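Local coordinates for protein probable molybdenum cofactor guanylyltransferase (PDB 2E8B) that probably transfers a GMP moiety from GTP to the molybdenum-molybdopterin cofactor, with magnesium as cofactor, to make its guanine dinucleotide form, at residues C17-G22 / K55-V60; P73-E78 / L88-K93. All coordinates share one frame; numbering follows the deposited sequence.

Contact 1 of 2, residues C17-G22 / K55-V60; sequences CYVLAG and KEVYIV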
# COMPACT_ATOMS: atom_id res chain seq x y z
N CYS A 17 -1.36 6.95 6.00
CA CYS A 17 -1.31 5.75 5.19
C CYS A 17 -1.86 6.00 3.79
O CYS A 17 -2.83 6.74 3.62
CB CYS A 17 -2.12 4.63 5.86
SG CYS A 17 -2.24 3.05 4.97
N TYR A 18 -1.23 5.37 2.80
CA TYR A 18 -1.66 5.50 1.42
C TYR A 18 -2.12 4.14 0.93
O TYR A 18 -1.37 3.18 0.96
CB TYR A 18 -0.50 5.99 0.56
CG TYR A 18 -0.13 7.41 0.87
CD1 TYR A 18 0.75 7.70 1.91
CD2 TYR A 18 -0.71 8.46 0.17
CE1 TYR A 18 1.03 9.00 2.26
CE2 TYR A 18 -0.43 9.78 0.51
CZ TYR A 18 0.44 10.04 1.56
OH TYR A 18 0.73 11.33 1.91
N VAL A 19 -3.38 4.08 0.51
CA VAL A 19 -3.96 2.84 -0.00
C VAL A 19 -3.87 2.92 -1.52
O VAL A 19 -4.46 3.81 -2.14
CB VAL A 19 -5.43 2.69 0.43
CG1 VAL A 19 -6.04 1.46 -0.21
CG2 VAL A 19 -5.52 2.61 1.95
N LEU A 20 -3.12 1.99 -2.11
CA LEU A 20 -2.92 1.97 -3.55
C LEU A 20 -4.06 1.29 -4.30
O LEU A 20 -4.27 0.09 -4.17
CB LEU A 20 -1.59 1.28 -3.88
CG LEU A 20 -0.37 1.83 -3.12
CD1 LEU A 20 0.90 1.13 -3.59
CD2 LEU A 20 -0.26 3.33 -3.35
N ALA A 21 -4.78 2.07 -5.11
CA ALA A 21 -5.91 1.56 -5.88
C ALA A 21 -5.56 1.21 -7.33
O ALA A 21 -6.35 0.54 -8.01
CB ALA A 21 -7.05 2.56 -5.86
N GLY A 22 -4.41 1.67 -7.80
CA GLY A 22 -3.98 1.38 -9.16
C GLY A 22 -4.65 2.14 -10.30
O GLY A 22 -5.25 3.19 -10.13
N LYS A 55 -4.36 8.49 11.50
CA LYS A 55 -5.08 9.76 11.58
C LYS A 55 -5.52 10.20 10.19
O LYS A 55 -6.60 10.76 10.02
CB LYS A 55 -4.17 10.83 12.19
CG LYS A 55 -3.56 10.42 13.53
CD LYS A 55 -2.58 11.45 14.08
CE LYS A 55 -3.27 12.74 14.48
NZ LYS A 55 -2.35 13.65 15.22
N GLU A 56 -4.68 9.94 9.19
CA GLU A 56 -5.01 10.30 7.82
C GLU A 56 -4.75 9.14 6.87
O GLU A 56 -3.72 8.48 6.94
CB GLU A 56 -4.18 11.52 7.39
CG GLU A 56 -4.36 12.72 8.30
CD GLU A 56 -3.74 13.98 7.73
OE1 GLU A 56 -2.54 13.95 7.39
OE2 GLU A 56 -4.45 15.00 7.63
N VAL A 57 -5.71 8.91 5.98
CA VAL A 57 -5.62 7.84 4.99
C VAL A 57 -6.00 8.39 3.63
O VAL A 57 -7.04 9.03 3.48
CB VAL A 57 -6.57 6.67 5.33
CG1 VAL A 57 -6.40 5.55 4.32
CG2 VAL A 57 -6.30 6.16 6.73
N TYR A 58 -5.15 8.15 2.63
CA TYR A 58 -5.42 8.63 1.29
C TYR A 58 -5.49 7.46 0.32
O TYR A 58 -4.86 6.42 0.55
CB TYR A 58 -4.33 9.58 0.81
CG TYR A 58 -4.09 10.76 1.71
CD1 TYR A 58 -3.18 10.68 2.77
CD2 TYR A 58 -4.79 11.96 1.53
CE1 TYR A 58 -2.97 11.76 3.62
CE2 TYR A 58 -4.59 13.04 2.39
CZ TYR A 58 -3.68 12.93 3.42
OH TYR A 58 -3.47 13.99 4.28
N ILE A 59 -6.26 7.63 -0.74
CA ILE A 59 -6.38 6.61 -1.76
C ILE A 59 -5.57 7.11 -2.95
O ILE A 59 -5.76 8.24 -3.40
CB ILE A 59 -7.84 6.43 -2.22
CG1 ILE A 59 -8.72 6.01 -1.04
CG2 ILE A 59 -7.90 5.41 -3.35
CD1 ILE A 59 -8.41 4.64 -0.47
N VAL A 60 -4.65 6.29 -3.44
CA VAL A 60 -3.86 6.68 -4.59
C VAL A 60 -4.51 6.02 -5.80
O VAL A 60 -4.58 4.80 -5.89
CB VAL A 60 -2.40 6.19 -4.47
CG1 VAL A 60 -1.65 6.50 -5.76
CG2 VAL A 60 -1.72 6.86 -3.29
O HOH W 1 -2.01 3.09 -6.76
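The rings of Y18 and Y58 run alongside each other in the same sense, their planes only 20° apart but offset until little overlap is left, with centroids 5.3 Å apart. The touch is oblique: CE2 of Y18 comes to 3.7 Å from CD1 of Y58. In both tyrosines CG stands anti to the carbonyl carbon (chi1 -69° in Y18), which starts the two rings off in the same direction. V60 CG2 also approaches the Y18 ring obliquely, 3.9 Å from CD2, and V60 in turn lies alongside L20, whose CD2 rests on its CB. Y58 OH reaches back to E56 OE1 in a weak hydrogen bond.

Y18, Y58, L20 and V60 thus line one face of a parallel strand pair; C17, V57, V19 and I59 line the other, where I59 CD1 packs 3.7 Å from V19 CB. Between the faces runs a parallel ladder: E56 O accepts from C17 N, C17 O from Y58 N, Y58 O from V19 N, V19 O from V60 N and V60 O from A21 N. The V19 N to Y58 O bond is nearly straight, 176° at the hydrogen. Where the ladder ends, a water accepts from G22 N and donates to V60 O, bridging the two strands next to L20, A21 and G22, three of the residues predicted to bind GTP.

The pair frames a beta-alpha-beta unit, with helix 32-51 covering V57 and A21 through Y47, A50 and I43. Strand 99-104 hydrogen-bonds to the other edge of 17-22. Helix 84-94 covers the tyrosine face, A91 against Y18, T90 against V60 and H94 edge-to-face on Y58.

Contact 2 of 2, residues P73-E78 / L88-K93; sequences PVVLDE and LYTALK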
# COMPACT_ATOMS: atom_id res chain seq x y z
N PRO A 73 -10.37 10.95 0.60
CA PRO A 73 -9.52 11.87 -0.15
C PRO A 73 -8.63 11.08 -1.10
O PRO A 73 -7.99 10.10 -0.69
CB PRO A 73 -8.73 12.58 0.95
CG PRO A 73 -8.61 11.54 2.00
CD PRO A 73 -9.99 10.92 2.02
N VAL A 74 -8.59 11.50 -2.36
CA VAL A 74 -7.79 10.82 -3.38
C VAL A 74 -6.56 11.61 -3.79
O VAL A 74 -6.64 12.80 -4.09
CB VAL A 74 -8.62 10.58 -4.66
CG1 VAL A 74 -7.75 9.92 -5.73
CG2 VAL A 74 -9.83 9.71 -4.35
N VAL A 75 -5.41 10.94 -3.80
CA VAL A 75 -4.17 11.57 -4.24
C VAL A 75 -4.03 11.04 -5.66
O VAL A 75 -3.91 9.83 -5.87
CB VAL A 75 -2.97 11.15 -3.37
CG1 VAL A 75 -1.69 11.73 -3.95
CG2 VAL A 75 -3.16 11.67 -1.94
N LEU A 76 -4.06 11.95 -6.62
CA LEU A 76 -4.01 11.58 -8.03
C LEU A 76 -2.69 11.10 -8.62
O LEU A 76 -1.67 11.78 -8.54
CB LEU A 76 -4.52 12.76 -8.87
CG LEU A 76 -4.79 12.48 -10.35
CD1 LEU A 76 -5.99 11.56 -10.46
CD2 LEU A 76 -5.06 13.79 -11.08
N ASP A 77 -2.75 9.92 -9.22
CA ASP A 77 -1.62 9.31 -9.91
C ASP A 77 -1.84 9.83 -11.34
O ASP A 77 -2.75 9.39 -12.04
CB ASP A 77 -1.76 7.78 -9.86
CG ASP A 77 -0.81 7.06 -10.80
OD1 ASP A 77 -0.19 7.72 -11.66
OD2 ASP A 77 -0.72 5.82 -10.69
N GLU A 78 -1.00 10.78 -11.75
CA GLU A 78 -1.14 11.42 -13.05
C GLU A 78 -0.47 10.71 -14.23
O GLU A 78 -0.56 11.17 -15.37
CB GLU A 78 -0.63 12.86 -12.96
CG GLU A 78 -1.17 13.60 -11.73
CD GLU A 78 -0.60 14.99 -11.57
OE1 GLU A 78 -1.06 15.91 -12.28
OE2 GLU A 78 0.31 15.17 -10.73
N LEU A 88 3.69 4.15 -5.65
CA LEU A 88 4.58 4.39 -4.52
C LEU A 88 5.17 5.80 -4.63
O LEU A 88 5.21 6.54 -3.67
CB LEU A 88 5.71 3.35 -4.51
CG LEU A 88 6.70 3.38 -3.35
CD1 LEU A 88 5.95 3.16 -2.04
CD2 LEU A 88 7.76 2.30 -3.54
N TYR A 89 5.62 6.15 -5.84
CA TYR A 89 6.19 7.46 -6.09
C TYR A 89 5.15 8.53 -5.75
O TYR A 89 5.44 9.51 -5.06
CB TYR A 89 6.59 7.58 -7.56
CG TYR A 89 6.85 9.00 -8.03
CD1 TYR A 89 8.02 9.66 -7.67
CD2 TYR A 89 5.92 9.67 -8.81
CE1 TYR A 89 8.25 10.97 -8.08
CE2 TYR A 89 6.14 10.99 -9.23
CZ TYR A 89 7.31 11.63 -8.85
OH TYR A 89 7.53 12.92 -9.25
N THR A 90 3.93 8.33 -6.23
CA THR A 90 2.85 9.27 -5.99
C THR A 90 2.58 9.45 -4.50
O THR A 90 2.34 10.56 -4.03
CB THR A 90 1.56 8.82 -6.69
OG1 THR A 90 1.80 8.73 -8.10
CG2 THR A 90 0.42 9.81 -6.44
N ALA A 91 2.62 8.35 -3.75
CA ALA A 91 2.38 8.41 -2.32
C ALA A 91 3.47 9.20 -1.60
O ALA A 91 3.18 10.08 -0.79
CB ALA A 91 2.31 6.99 -1.75
N LEU A 92 4.73 8.88 -1.90
CA LEU A 92 5.85 9.54 -1.25
C LEU A 92 5.99 11.01 -1.62
O LEU A 92 6.45 11.82 -0.81
CB LEU A 92 7.14 8.78 -1.55
CG LEU A 92 7.16 7.38 -0.94
CD1 LEU A 92 8.42 6.66 -1.34
CD2 LEU A 92 7.05 7.48 0.58
N LYS A 93 5.58 11.36 -2.83
CA LYS A 93 5.64 12.74 -3.28
C LYS A 93 4.65 13.57 -2.45
O LYS A 93 4.93 14.71 -2.07
CB LYS A 93 5.26 12.80 -4.76
CG LYS A 93 5.19 14.19 -5.38
CD LYS A 93 4.77 14.06 -6.84
CE LYS A 93 4.62 15.41 -7.52
NZ LYS A 93 4.23 15.23 -8.94
O HOH W 2 1.35 11.13 -9.92
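V75 and T90 meet where the short strand 74-76 passes the 88-93 part of helix 84-94, with no direct hydrogen bond between the two backbones. The CA atoms of V75 and A91 are 7.5 Å apart and those of D77 and T90 5.9 Å apart, so the gap narrows as the strand runs out into the loop. Helical bonds from L92 N to L88 O and from K93 N to Y89 O keep the helix side regular.

T90 carries most of the contact, and its two branches do different work. CG2, anti to the backbone N, sits 3.8 Å from V75 CG1 and 3.6 Å from the carbonyl oxygen of L76; the V75 and T90 side chains pass in opposite senses. OG1, anti to the carbonyl carbon (chi1 -60°), lies 3.9 Å from D77 CA, and the D77 side chain crosses that of T90 at about a right angle. The hydroxyl is hydrogen-bonded to I86 O within its own helix. It also accepts from a water that itself accepts from E78 N; both water bonds, to OG1 of T90 and N of E78, are 3.0 Å. Farther out, E78 OE2 and K93 NZ are opposite charges 4.3 Å apart, too far to count as a salt bridge.

The polar bridge therefore runs through one water, while the direct touching is van der Waals contact, chiefly of the T90 methyl with V75 CG1 and L76 O. T90 OG1 faces CA and CB of D77, a residue predicted to bind GTP. The carboxylate oxygens of D77 turn to other partners: OD2 forms a salt bridge with K62 and OD1 accepts from F79 N, which together would fix the turn of the group.

Overall arrangement
The two contacts follow one another along the chain, contact 1 closing before contact 2 opens, and their centres lie 8 Å apart. They share one sheet: strand 56-61 of contact 1 neighbours strand 74-76 of contact 2, and I59 probably hydrogen-bonds through its N to P73 O and through its O to V75 N. One helix, 84-94, packs at both contacts: against V75 and D77 in contact 2 and against Y18, Y58 and V60 in contact 1. The D77 side chain lies about 6 Å from G22, both predicted to bind GTP, and about 4 Å from the side chain of V60, consistent with a nucleotide site in this MobA-like domain.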